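Local coordinates for Vpx protein (Simian immunodeficiency virus, PDB 4Z8L) that acts as a virion-packaged accessory protein that probably couples host targets to a cellular ubiquitin ligase and may arrest infected cells in G2, at residues L47-T50 and C51-W55; A66-R69 and Y70-L73; L72-H75 and K76-Y79. All coordinates share one frame; numbering follows the deposited sequence.

Interaction 1: residues L47-T50 and C51-W55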
# COMPACT_ATOMS: atom_id res chain seq x y z
N LEU B 47 9.44 -1.42 -16.18
CA LEU B 47 9.25 -2.50 -15.24
C LEU B 47 9.06 -3.77 -16.04
O LEU B 47 9.87 -4.70 -15.95
CB LEU B 47 8.05 -2.23 -14.34
CG LEU B 47 8.32 -1.45 -13.06
CD1 LEU B 47 7.07 -1.38 -12.21
CD2 LEU B 47 9.46 -2.10 -12.29
N TRP B 48 8.05 -3.74 -16.90
CA TRP B 48 7.67 -4.91 -17.67
C TRP B 48 8.86 -5.50 -18.41
O TRP B 48 9.22 -6.66 -18.19
CB TRP B 48 6.57 -4.56 -18.67
CG TRP B 48 6.32 -5.67 -19.62
CD1 TRP B 48 6.88 -5.85 -20.84
CD2 TRP B 48 5.48 -6.80 -19.39
NE1 TRP B 48 6.42 -7.01 -21.41
CE2 TRP B 48 5.56 -7.62 -20.54
CE3 TRP B 48 4.66 -7.20 -18.33
CZ2 TRP B 48 4.85 -8.80 -20.66
CZ3 TRP B 48 3.95 -8.38 -18.46
CH2 TRP B 48 4.05 -9.17 -19.61
N ASN B 49 9.50 -4.66 -19.21
CA ASN B 49 10.63 -5.10 -19.99
C ASN B 49 11.69 -5.69 -19.08
O ASN B 49 12.15 -6.81 -19.31
CB ASN B 49 11.21 -3.95 -20.81
CG ASN B 49 10.28 -3.51 -21.92
OD1 ASN B 49 9.44 -4.28 -22.39
ND2 ASN B 49 10.41 -2.26 -22.35
N THR B 50 12.03 -4.98 -18.01
CA THR B 50 13.11 -5.47 -17.16
C THR B 50 12.75 -6.85 -16.64
O THR B 50 13.57 -7.76 -16.68
CB THR B 50 13.40 -4.53 -15.97
OG1 THR B 50 12.17 -3.97 -15.48
CG2 THR B 50 14.31 -3.39 -16.41
N CYS B 51 11.48 -7.03 -16.26
CA CYS B 51 11.09 -8.32 -15.72
C CYS B 51 11.23 -9.39 -16.79
O CYS B 51 11.83 -10.44 -16.54
CB CYS B 51 9.66 -8.27 -15.19
SG CYS B 51 9.54 -7.60 -13.51
N VAL B 52 10.77 -9.10 -18.00
CA VAL B 52 10.79 -10.11 -19.04
C VAL B 52 12.25 -10.30 -19.45
O VAL B 52 12.62 -11.35 -19.98
CB VAL B 52 9.90 -9.75 -20.26
CG1 VAL B 52 10.48 -8.59 -21.04
CG2 VAL B 52 9.74 -10.95 -21.18
N GLU B 53 13.07 -9.29 -19.19
CA GLU B 53 14.49 -9.41 -19.47
C GLU B 53 15.21 -10.18 -18.37
O GLU B 53 16.17 -10.90 -18.64
CB GLU B 53 15.14 -8.03 -19.64
CG GLU B 53 14.77 -7.30 -20.92
CD GLU B 53 15.17 -5.84 -20.88
OE1 GLU B 53 16.23 -5.53 -20.31
OE2 GLU B 53 14.42 -5.00 -21.43
N HIS B 54 14.74 -10.05 -17.13
CA HIS B 54 15.51 -10.58 -16.01
C HIS B 54 15.19 -12.04 -15.67
O HIS B 54 16.05 -12.91 -15.79
CB HIS B 54 15.30 -9.72 -14.77
CG HIS B 54 16.32 -9.97 -13.69
ND1 HIS B 54 17.47 -10.69 -13.91
CD2 HIS B 54 16.35 -9.58 -12.39
CE1 HIS B 54 18.18 -10.74 -12.79
NE2 HIS B 54 17.52 -10.07 -11.86
N TRP B 55 13.96 -12.30 -15.26
CA TRP B 55 13.61 -13.62 -14.78
C TRP B 55 13.30 -14.49 -15.98
O TRP B 55 13.75 -15.63 -16.06
CB TRP B 55 12.41 -13.58 -13.84
CG TRP B 55 12.80 -13.11 -12.49
CD1 TRP B 55 13.69 -13.69 -11.64
CD2 TRP B 55 12.35 -11.92 -11.85
NE1 TRP B 55 13.81 -12.95 -10.50
CE2 TRP B 55 12.99 -11.85 -10.60
CE3 TRP B 55 11.45 -10.91 -12.20
CZ2 TRP B 55 12.76 -10.81 -9.70
CZ3 TRP B 55 11.22 -9.88 -11.32
CH2 TRP B 55 11.87 -9.84 -10.08

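Interaction 2: residues A66-R69 and Y70-L73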
# COMPACT_ATOMS: atom_id res chain seq x y z
N ALA B 66 7.62 -14.35 -14.57
CA ALA B 66 8.05 -12.96 -14.75
C ALA B 66 6.87 -12.01 -14.68
O ALA B 66 6.98 -10.91 -14.13
CB ALA B 66 8.78 -12.80 -16.08
N LYS B 67 5.74 -12.43 -15.24
CA LYS B 67 4.53 -11.61 -15.21
C LYS B 67 3.97 -11.56 -13.79
O LYS B 67 3.37 -10.56 -13.39
CB LYS B 67 3.48 -12.15 -16.18
CG LYS B 67 3.80 -11.89 -17.63
CD LYS B 67 2.70 -12.35 -18.57
CE LYS B 67 2.21 -13.75 -18.24
NZ LYS B 67 1.17 -14.18 -19.20
N TYR B 68 4.19 -12.62 -13.03
CA TYR B 68 3.75 -12.66 -11.64
C TYR B 68 4.56 -11.70 -10.77
O TYR B 68 4.01 -10.95 -9.97
CB TYR B 68 3.84 -14.08 -11.09
CG TYR B 68 3.49 -14.19 -9.62
CD1 TYR B 68 2.20 -13.94 -9.17
CD2 TYR B 68 4.45 -14.55 -8.68
CE1 TYR B 68 1.88 -14.03 -7.83
CE2 TYR B 68 4.14 -14.64 -7.34
CZ TYR B 68 2.85 -14.38 -6.92
OH TYR B 68 2.55 -14.48 -5.58
N ARG B 69 5.88 -11.74 -10.95
CA ARG B 69 6.76 -10.84 -10.20
C ARG B 69 6.53 -9.38 -10.60
O ARG B 69 6.59 -8.47 -9.76
CB ARG B 69 8.22 -11.23 -10.43
CG ARG B 69 8.58 -12.61 -9.90
CD ARG B 69 8.48 -12.67 -8.38
NE ARG B 69 9.34 -11.68 -7.74
CZ ARG B 69 10.57 -11.92 -7.31
NH1 ARG B 69 11.10 -13.13 -7.46
NH2 ARG B 69 11.28 -10.96 -6.73
N TYR B 70 6.24 -9.17 -11.88
CA TYR B 70 5.84 -7.85 -12.38
C TYR B 70 4.58 -7.39 -11.67
O TYR B 70 4.51 -6.25 -11.17
CB TYR B 70 5.60 -7.89 -13.89
CG TYR B 70 4.90 -6.67 -14.43
CD1 TYR B 70 5.58 -5.48 -14.64
CD2 TYR B 70 3.54 -6.70 -14.74
CE1 TYR B 70 4.94 -4.36 -15.13
CE2 TYR B 70 2.89 -5.59 -15.23
CZ TYR B 70 3.60 -4.42 -15.42
OH TYR B 70 2.95 -3.31 -15.92
N LEU B 71 3.60 -8.28 -11.61
CA LEU B 71 2.33 -8.04 -10.94
C LEU B 71 2.55 -7.60 -9.50
O LEU B 71 2.01 -6.58 -9.07
CB LEU B 71 1.47 -9.30 -10.98
CG LEU B 71 0.24 -9.37 -10.07
CD1 LEU B 71 -0.84 -8.39 -10.51
CD2 LEU B 71 -0.31 -10.78 -10.01
N LEU B 72 3.35 -8.37 -8.78
CA LEU B 72 3.70 -8.08 -7.40
C LEU B 72 4.30 -6.68 -7.24
O LEU B 72 3.81 -5.85 -6.45
CB LEU B 72 4.69 -9.13 -6.88
CG LEU B 72 4.13 -10.32 -6.09
CD1 LEU B 72 2.82 -10.80 -6.68
CD2 LEU B 72 5.16 -11.44 -6.06
N LEU B 73 5.36 -6.42 -8.01
CA LEU B 73 6.02 -5.12 -7.97
C LEU B 73 5.03 -3.99 -8.16
O LEU B 73 5.04 -3.01 -7.42
CB LEU B 73 7.11 -5.02 -9.03
CG LEU B 73 8.40 -5.82 -8.83
CD1 LEU B 73 9.46 -5.37 -9.81
CD2 LEU B 73 8.88 -5.72 -7.40

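Interaction 3: residues L72-H75 and K76-Y79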
# COMPACT_ATOMS: atom_id res chain seq x y z
N LEU B 72 3.35 -8.37 -8.78
CA LEU B 72 3.70 -8.08 -7.40
C LEU B 72 4.30 -6.68 -7.24
O LEU B 72 3.81 -5.85 -6.45
CB LEU B 72 4.69 -9.13 -6.88
CG LEU B 72 4.13 -10.32 -6.09
CD1 LEU B 72 2.82 -10.80 -6.68
CD2 LEU B 72 5.16 -11.44 -6.06
N LEU B 73 5.36 -6.42 -8.01
CA LEU B 73 6.02 -5.12 -7.97
C LEU B 73 5.03 -3.99 -8.16
O LEU B 73 5.04 -3.01 -7.42
CB LEU B 73 7.11 -5.02 -9.03
CG LEU B 73 8.40 -5.82 -8.83
CD1 LEU B 73 9.46 -5.37 -9.81
CD2 LEU B 73 8.88 -5.72 -7.40
N MET B 74 4.16 -4.13 -9.15
CA MET B 74 3.26 -3.04 -9.48
C MET B 74 2.11 -2.90 -8.48
O MET B 74 1.56 -1.81 -8.32
CB MET B 74 2.71 -3.20 -10.90
CG MET B 74 2.77 -1.89 -11.66
SD MET B 74 1.96 -1.97 -13.25
CE MET B 74 0.27 -2.00 -12.70
N HIS B 75 1.74 -3.99 -7.81
CA HIS B 75 0.79 -3.89 -6.70
C HIS B 75 1.42 -3.09 -5.57
O HIS B 75 0.74 -2.31 -4.89
CB HIS B 75 0.38 -5.27 -6.18
CG HIS B 75 -0.93 -5.76 -6.72
ND1 HIS B 75 -1.39 -7.03 -6.50
CD2 HIS B 75 -1.88 -5.13 -7.46
CE1 HIS B 75 -2.57 -7.18 -7.09
NE2 HIS B 75 -2.89 -6.04 -7.67
N LYS B 76 2.72 -3.25 -5.40
CA LYS B 76 3.43 -2.48 -4.39
C LYS B 76 3.58 -1.01 -4.82
O LYS B 76 3.59 -0.10 -3.98
CB LYS B 76 4.79 -3.12 -4.10
CG LYS B 76 4.63 -4.53 -3.53
CD LYS B 76 5.94 -5.28 -3.42
CE LYS B 76 5.68 -6.71 -2.96
NZ LYS B 76 6.90 -7.55 -2.95
N ALA B 77 3.68 -0.79 -6.12
CA ALA B 77 3.72 0.56 -6.67
C ALA B 77 2.39 1.29 -6.48
O ALA B 77 2.37 2.43 -6.02
CB ALA B 77 4.09 0.53 -8.14
N MET B 78 1.29 0.64 -6.85
CA MET B 78 -0.04 1.19 -6.65
C MET B 78 -0.29 1.46 -5.17
O MET B 78 -0.86 2.49 -4.80
CB MET B 78 -1.11 0.25 -7.21
CG MET B 78 -1.28 0.33 -8.72
SD MET B 78 -1.77 1.98 -9.27
CE MET B 78 -3.29 2.20 -8.35
N TYR B 79 0.12 0.51 -4.33
CA TYR B 79 0.05 0.70 -2.88
C TYR B 79 0.75 2.00 -2.50
O TYR B 79 0.17 2.87 -1.84
CB TYR B 79 0.67 -0.49 -2.15
CG TYR B 79 0.94 -0.24 -0.68
CD1 TYR B 79 -0.08 -0.34 0.26
CD2 TYR B 79 2.21 0.08 -0.23
CE1 TYR B 79 0.17 -0.11 1.61
CE2 TYR B 79 2.47 0.31 1.11
CZ TYR B 79 1.45 0.21 2.02
OH TYR B 79 1.71 0.43 3.35

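Interaction 1: residues L47-T50 and C51-W55
L47 O receives the backbone N-H of C51, N to O 2.8 Å, and this pair is one of a run of i to i+4 bonds in helix 45-58, the second helix of the three-helix Vpr/Vpx fold. The leucine side chain points away from this turn and touches Y70 on helix 63-84, leaving the local contact to its carbonyl. At W48 the backbone O accepts from V52 N at 2.9 Å. The tryptophan side chain leaves CA pointing off the turn, with CG opposite the backbone N across CA-CB (chi1 171°), but its indole end swings back, bringing NE1 4.4 Å from V52 CG1, which approaches the ring obliquely. The indole also reaches K67 and Y70 of the following helix, the tyrosine edge-to-face. N49 carries more of the side-chain contact. V52 CG1 packs 3.6 Å from N49 CA, and E53 N bonds N49 O at 2.6 Å. The chain of E53, extended beyond CG, turns back along the helix, and its carboxylate meets the apolar part of the asparagine, OE2 lying 3.4 Å from N49 CB. The amide ND2 is engaged otherwise, by an acidic side chain of another protein chain. The T50 hydroxyl OG1 bends back to hydrogen-bond R46 O in the preceding turn. A wider pi-type turn spans 52-55, where C51 O takes the N-H of both H54 and W55. H54 N also bonds T50 O, weakly, at 2.6 Å and with an N-H to O angle of 127°.

Interaction 2: residues A66-R69 and Y70-L73
L72 CD1 sits over one face of the Y68 phenol, 3.8 Å from the ring centroid and 25° off its normal, a CH-pi contact between residues one helical turn apart. It is displaced toward the rim and comes within 3.6 Å of Y68 CE1. The second methyl, L72 CD2, on the same side of the ring plane, comes 3.6 Å from Y68 CE2, so both methyls meet the ring from one side. L71 CD2 adds a looser touch at Y68 CD1, 4.1 Å. The ring can lean along the helix because Y68 CG lies trans to the backbone N (chi1 176°). Beneath these side chains, ordinary i to i+4 bonds hold the turn, among them L72 N to Y68 O at 2.9 Å. Farther out, R69 curls through bends at chi2 and chi3; its NH1 bonds to Y65 OH, and its NH2 forms a salt bridge with an acidic side chain of another protein chain. Y70 OH is bonded to N32 on helix 21-35. The Y68 hydroxyl likewise bonds an acidic side chain on that partner protein, so the phenol is amphipathic in use: one face lies against leucine methyls, while its hydroxyl bonds the partner protein.

Interaction 3: residues L72-H75 and K76-Y79
K76 leaves the backbone with CG beside its own N and opposite the carbonyl carbon (chi1 -63°), then runs fully extended, which lays its methylenes back along the turn over L72 O. K76 CG comes 3.3 Å from L72 O. Nearer the backbone, K76 CB passes 3.3 Å from L73 O. The carbonyl oxygen L72 O also accepts the backbone N-H of K76, N to O 3.0 Å, so one residue both bonds it and covers it. The ammonium is carried beyond these carbonyls to another protein chain, where NZ makes a salt bridge with an acidic side chain and a hydrogen bond to the backbone; two good anchors would be expected to fix the otherwise flexible chain. On another side of the helix, M78 bends at chi2 (-61°) and chi3, with M78 CG 3.6 Å from M74 O, and M78 N bonds M74 O at 2.9 Å. M74 CG and A77 CB meet only loosely, at 4.5 Å. Y79 N bonds to H75 O, and its phenol has K76 O in plane at its edge; the ring also meets an aromatic side chain of that partner protein, whose surface covers K76 and touches L73 and M78. The M78 side chain is about 4 Å from that of H38, which with H81 binds the zinc ion, and about 7 Å from the metal. Another flank of helix 63-84 packs on helix 21-35: M74 rests on I31 and A35, H75 on I31, and M78 on E34.

In the fold
From the N terminus, interaction 1 comes first, on helix 45-58, and closes before the others open. Interactions 2 and 3 lie on helix 63-84 and overlap, interaction 3 beginning on L72 and L73, where interaction 2 ends. Each is local, a turn of helix rather than a closure between distant parts, so none encloses another. The long-range ties run between them, in the packing of helix 45-58 on helix 63-84: W55 lies against R69, joining interaction 1 to interaction 2, and L47 also reaches L73, which interactions 2 and 3 share. Helix 21-35 then backs interactions 2 and 3, completing the three-helix bundle, with zinc beside the far end of helix 63-84.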